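Long-range contact in carboxypeptidase 1 (Deinococcus radiodurans str. R1, PDB 5GIV), which probably removes amino acids one after another from the C-terminus of peptides, with broad specificity, as a zinc-dependent metallopeptidase of the M32 family: residues G276-V290 and Y464-I476. Numbering follows the deposited sequence.
Sequences GVDAAFLGTPLGGGV and YRHGRRWTPGELI
Arg-468 leans toward the 276-290 loop with CG opposite its own carbonyl carbon (chi1 -61°), and a bend at chi3 of 75° swings its guanidinium over to Pro-285. NH1 gives a hydrogen bond of 3.0 Å to Pro-285 O. NH1 lies in the carbonyl plane of Pro-285, but the oxygen is tilted out of the guanidinium plane and the N-H...O angle is only 133°. The same NH1 forms a salt bridge with Asp-93, while NE reaches Val-290 O through a water at the guanidinium edge. An arginine, with several N-H donors on a long chain, suits this place: its methylenes also run past the loop backbone, CG lying 3.4 Å from Gly-288 O.

The backbones join as well. Arg-468 N donates to Leu-286 O at 3.0 Å, and Asp-278 N to Arg-465 O. Gly-467, with positive phi, lies between these bonds; its CA is 3.1 Å from Gly-288 O and makes a CA-H...O contact with Leu-286 O, an approach this close being possible because glycine has no side chain. Phe-281 brings CE2 to 3.5 Å from His-466 O, and Leu-286 CD1 sits over the centre of the Phe-281 ring, so that leucine and phenylalanine form one apolar patch beside the turn.

At the other end Val-290, beta-branched, spreads two methyls: CG2 approaches Pro-472 CD at 3.8 Å, and CG1 meets Leu-475 CD2. Pro-472 opens helix 472-480, whose start is closed by a capping box of Thr-471 and Glu-474.

The loop links zinc-ligand helix 257-275, which carries His-266 and His-270, to helix 292-306, which carries Glu-296. Three of its carbonyls are bound by Arg-468: Pro-285 O by NH1, Leu-286 O by the backbone N and Val-290 O from NE by way of the water, while Asp-93 probably balances the charge.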
# COMPACT_ATOMS: atom_id res chain seq x y z
N GLY A 276 -6.65 19.01 8.41
CA GLY A 276 -6.83 20.44 8.52
C GLY A 276 -5.56 21.27 8.54
O GLY A 276 -5.64 22.50 8.51
N VAL A 277 -4.39 20.63 8.61
CA VAL A 277 -3.16 21.41 8.66
C VAL A 277 -3.08 22.28 7.42
O VAL A 277 -3.45 21.87 6.31
CB VAL A 277 -1.93 20.49 8.78
CG1 VAL A 277 -0.66 21.31 8.62
CG2 VAL A 277 -1.92 19.78 10.13
N ASP A 278 -2.65 23.53 7.62
CA ASP A 278 -2.59 24.47 6.51
C ASP A 278 -1.68 23.96 5.39
O ASP A 278 -0.57 23.49 5.64
CB ASP A 278 -2.10 25.83 7.00
CG ASP A 278 -2.21 26.87 5.92
OD1 ASP A 278 -3.21 26.82 5.18
OD2 ASP A 278 -1.30 27.72 5.80
N ALA A 279 -2.15 24.09 4.15
CA ALA A 279 -1.36 23.65 3.00
C ALA A 279 0.01 24.31 2.96
O ALA A 279 0.98 23.71 2.48
CB ALA A 279 -2.10 23.92 1.70
N ALA A 280 0.12 25.54 3.46
CA ALA A 280 1.42 26.21 3.45
C ALA A 280 2.43 25.50 4.33
O ALA A 280 3.64 25.68 4.15
CB ALA A 280 1.26 27.66 3.91
N PHE A 281 1.98 24.67 5.27
CA PHE A 281 2.90 23.97 6.16
C PHE A 281 3.18 22.54 5.72
O PHE A 281 4.17 21.96 6.18
CB PHE A 281 2.35 23.96 7.59
CG PHE A 281 2.22 25.34 8.20
CD1 PHE A 281 2.90 26.42 7.66
CD2 PHE A 281 1.43 25.55 9.31
CE1 PHE A 281 2.79 27.68 8.22
CE2 PHE A 281 1.31 26.80 9.88
CZ PHE A 281 1.99 27.87 9.33
N LEU A 282 2.37 21.97 4.84
CA LEU A 282 2.62 20.60 4.40
C LEU A 282 3.99 20.51 3.75
O LEU A 282 4.40 21.40 3.00
CB LEU A 282 1.53 20.14 3.42
CG LEU A 282 0.07 20.22 3.89
CD1 LEU A 282 -0.88 19.70 2.80
CD2 LEU A 282 -0.14 19.49 5.23
N GLY A 283 4.71 19.44 4.05
CA GLY A 283 6.05 19.29 3.53
C GLY A 283 7.08 20.13 4.25
O GLY A 283 8.22 20.21 3.78
N THR A 284 6.70 20.79 5.34
CA THR A 284 7.63 21.55 6.16
C THR A 284 7.63 21.02 7.59
O THR A 284 6.77 20.20 7.95
CB THR A 284 7.27 23.04 6.15
OG1 THR A 284 6.24 23.29 7.12
CG2 THR A 284 6.79 23.45 4.77
N PRO A 285 8.58 21.44 8.43
CA PRO A 285 8.58 20.98 9.82
C PRO A 285 7.33 21.37 10.61
O PRO A 285 7.13 20.85 11.71
CB PRO A 285 9.83 21.66 10.41
CG PRO A 285 10.70 21.93 9.23
CD PRO A 285 9.76 22.25 8.10
N LEU A 286 6.50 22.27 10.09
CA LEU A 286 5.28 22.62 10.80
C LEU A 286 4.08 21.78 10.37
O LEU A 286 3.01 21.91 10.96
CB LEU A 286 4.97 24.12 10.61
CG LEU A 286 6.02 25.17 11.02
CD1 LEU A 286 5.49 26.61 10.95
CD2 LEU A 286 6.61 24.90 12.39
N GLY A 287 4.23 20.92 9.36
CA GLY A 287 3.10 20.23 8.77
C GLY A 287 2.64 18.94 9.43
O GLY A 287 2.66 17.87 8.80
N GLY A 288 2.20 19.02 10.68
CA GLY A 288 1.72 17.86 11.41
C GLY A 288 1.19 18.31 12.75
O GLY A 288 1.29 19.48 13.13
N GLY A 289 0.60 17.35 13.46
CA GLY A 289 0.09 17.62 14.80
C GLY A 289 1.18 18.03 15.77
O GLY A 289 2.35 17.66 15.62
N VAL A 290 0.78 18.77 16.80
CA VAL A 290 1.74 19.43 17.68
C VAL A 290 2.16 18.57 18.88
O VAL A 290 3.27 18.73 19.39
CB VAL A 290 1.16 20.78 18.16
CG1 VAL A 290 0.05 20.57 19.18
CG2 VAL A 290 2.25 21.67 18.73
N TYR A 464 -6.32 23.03 14.01
CA TYR A 464 -5.71 22.18 12.98
C TYR A 464 -4.74 22.97 12.10
O TYR A 464 -3.60 22.54 11.88
CB TYR A 464 -6.78 21.53 12.11
CG TYR A 464 -7.80 20.70 12.85
CD1 TYR A 464 -7.62 20.35 14.18
CD2 TYR A 464 -8.97 20.28 12.22
CE1 TYR A 464 -8.57 19.61 14.85
CE2 TYR A 464 -9.91 19.53 12.88
CZ TYR A 464 -9.71 19.20 14.20
OH TYR A 464 -10.66 18.45 14.86
N ARG A 465 -5.19 24.11 11.57
CA ARG A 465 -4.42 24.73 10.49
C ARG A 465 -3.01 25.06 10.94
O ARG A 465 -2.09 25.04 10.12
CB ARG A 465 -5.12 25.98 9.98
CG ARG A 465 -5.16 27.16 10.97
CD ARG A 465 -5.78 28.39 10.33
NE ARG A 465 -5.87 29.50 11.28
CZ ARG A 465 -5.25 30.67 11.15
NH1 ARG A 465 -4.46 30.91 10.11
NH2 ARG A 465 -5.41 31.60 12.09
N HIS A 466 -2.82 25.35 12.23
CA HIS A 466 -1.51 25.77 12.70
C HIS A 466 -0.48 24.64 12.74
O HIS A 466 0.72 24.94 12.73
CB HIS A 466 -1.62 26.42 14.08
CG HIS A 466 -2.47 27.65 14.09
ND1 HIS A 466 -3.64 27.75 14.81
CD2 HIS A 466 -2.33 28.82 13.43
CE1 HIS A 466 -4.18 28.93 14.61
NE2 HIS A 466 -3.41 29.60 13.77
N GLY A 467 -0.89 23.38 12.78
CA GLY A 467 0.09 22.32 12.88
C GLY A 467 1.03 22.54 14.05
O GLY A 467 0.58 22.64 15.20
N ARG A 468 2.33 22.67 13.78
CA ARG A 468 3.33 22.88 14.83
C ARG A 468 3.72 24.35 14.98
O ARG A 468 4.67 24.66 15.71
CB ARG A 468 4.56 22.00 14.52
CG ARG A 468 4.23 20.50 14.48
CD ARG A 468 5.43 19.60 14.13
NE ARG A 468 6.40 19.42 15.21
CZ ARG A 468 7.69 19.14 15.02
NH1 ARG A 468 8.19 19.02 13.79
NH2 ARG A 468 8.49 18.98 16.06
N ARG A 469 2.99 25.27 14.33
CA ARG A 469 3.33 26.70 14.36
C ARG A 469 3.41 27.23 15.79
O ARG A 469 4.29 28.04 16.11
CB ARG A 469 2.30 27.49 13.55
CG ARG A 469 2.21 28.98 13.88
CD ARG A 469 3.37 29.72 13.26
NE ARG A 469 3.37 31.17 13.53
CZ ARG A 469 3.93 31.74 14.59
NH1 ARG A 469 4.49 30.99 15.54
NH2 ARG A 469 3.92 33.05 14.72
N TRP A 470 2.51 26.80 16.67
CA TRP A 470 2.54 27.18 18.07
C TRP A 470 2.94 25.99 18.93
O TRP A 470 2.69 24.84 18.58
CB TRP A 470 1.17 27.71 18.53
CG TRP A 470 0.65 28.84 17.68
CD1 TRP A 470 -0.39 28.79 16.79
CD2 TRP A 470 1.14 30.19 17.65
NE1 TRP A 470 -0.57 30.02 16.21
CE2 TRP A 470 0.35 30.90 16.73
CE3 TRP A 470 2.17 30.86 18.33
CZ2 TRP A 470 0.56 32.25 16.45
CZ3 TRP A 470 2.38 32.20 18.05
CH2 TRP A 470 1.57 32.88 17.12
N THR A 471 3.59 26.27 20.07
CA THR A 471 3.83 25.22 21.04
C THR A 471 2.49 24.74 21.61
O THR A 471 1.49 25.45 21.55
CB THR A 471 4.71 25.70 22.20
OG1 THR A 471 4.00 26.64 23.02
CG2 THR A 471 5.96 26.37 21.66
N PRO A 472 2.46 23.53 22.16
CA PRO A 472 1.20 23.04 22.75
C PRO A 472 0.57 24.04 23.70
O PRO A 472 -0.63 24.34 23.59
CB PRO A 472 1.62 21.74 23.43
CG PRO A 472 2.81 21.26 22.62
CD PRO A 472 3.54 22.52 22.22
N GLY A 473 1.35 24.59 24.63
CA GLY A 473 0.79 25.55 25.57
C GLY A 473 0.25 26.78 24.88
O GLY A 473 -0.81 27.30 25.25
N GLU A 474 0.97 27.29 23.88
CA GLU A 474 0.49 28.46 23.15
C GLU A 474 -0.79 28.16 22.39
O GLU A 474 -1.72 28.97 22.37
CB GLU A 474 1.57 28.95 22.19
CG GLU A 474 2.79 29.52 22.87
CD GLU A 474 3.95 29.66 21.91
OE1 GLU A 474 3.89 29.10 20.79
OE2 GLU A 474 4.93 30.34 22.28
N LEU A 475 -0.86 26.99 21.73
CA LEU A 475 -2.06 26.64 20.97
C LEU A 475 -3.26 26.52 21.89
O LEU A 475 -4.33 27.07 21.60
CB LEU A 475 -1.83 25.35 20.18
CG LEU A 475 -2.93 24.84 19.25
CD1 LEU A 475 -3.10 25.71 18.01
CD2 LEU A 475 -2.66 23.39 18.85
N ILE A 476 -3.10 25.83 23.01
CA ILE A 476 -4.22 25.66 23.93
C ILE A 476 -4.63 27.00 24.52
O ILE A 476 -5.83 27.29 24.69
CB ILE A 476 -3.84 24.65 25.03
CG1 ILE A 476 -3.62 23.27 24.42
CG2 ILE A 476 -4.93 24.60 26.09
CD1 ILE A 476 -2.96 22.29 25.37
O HOH W 1 5.35 19.91 18.17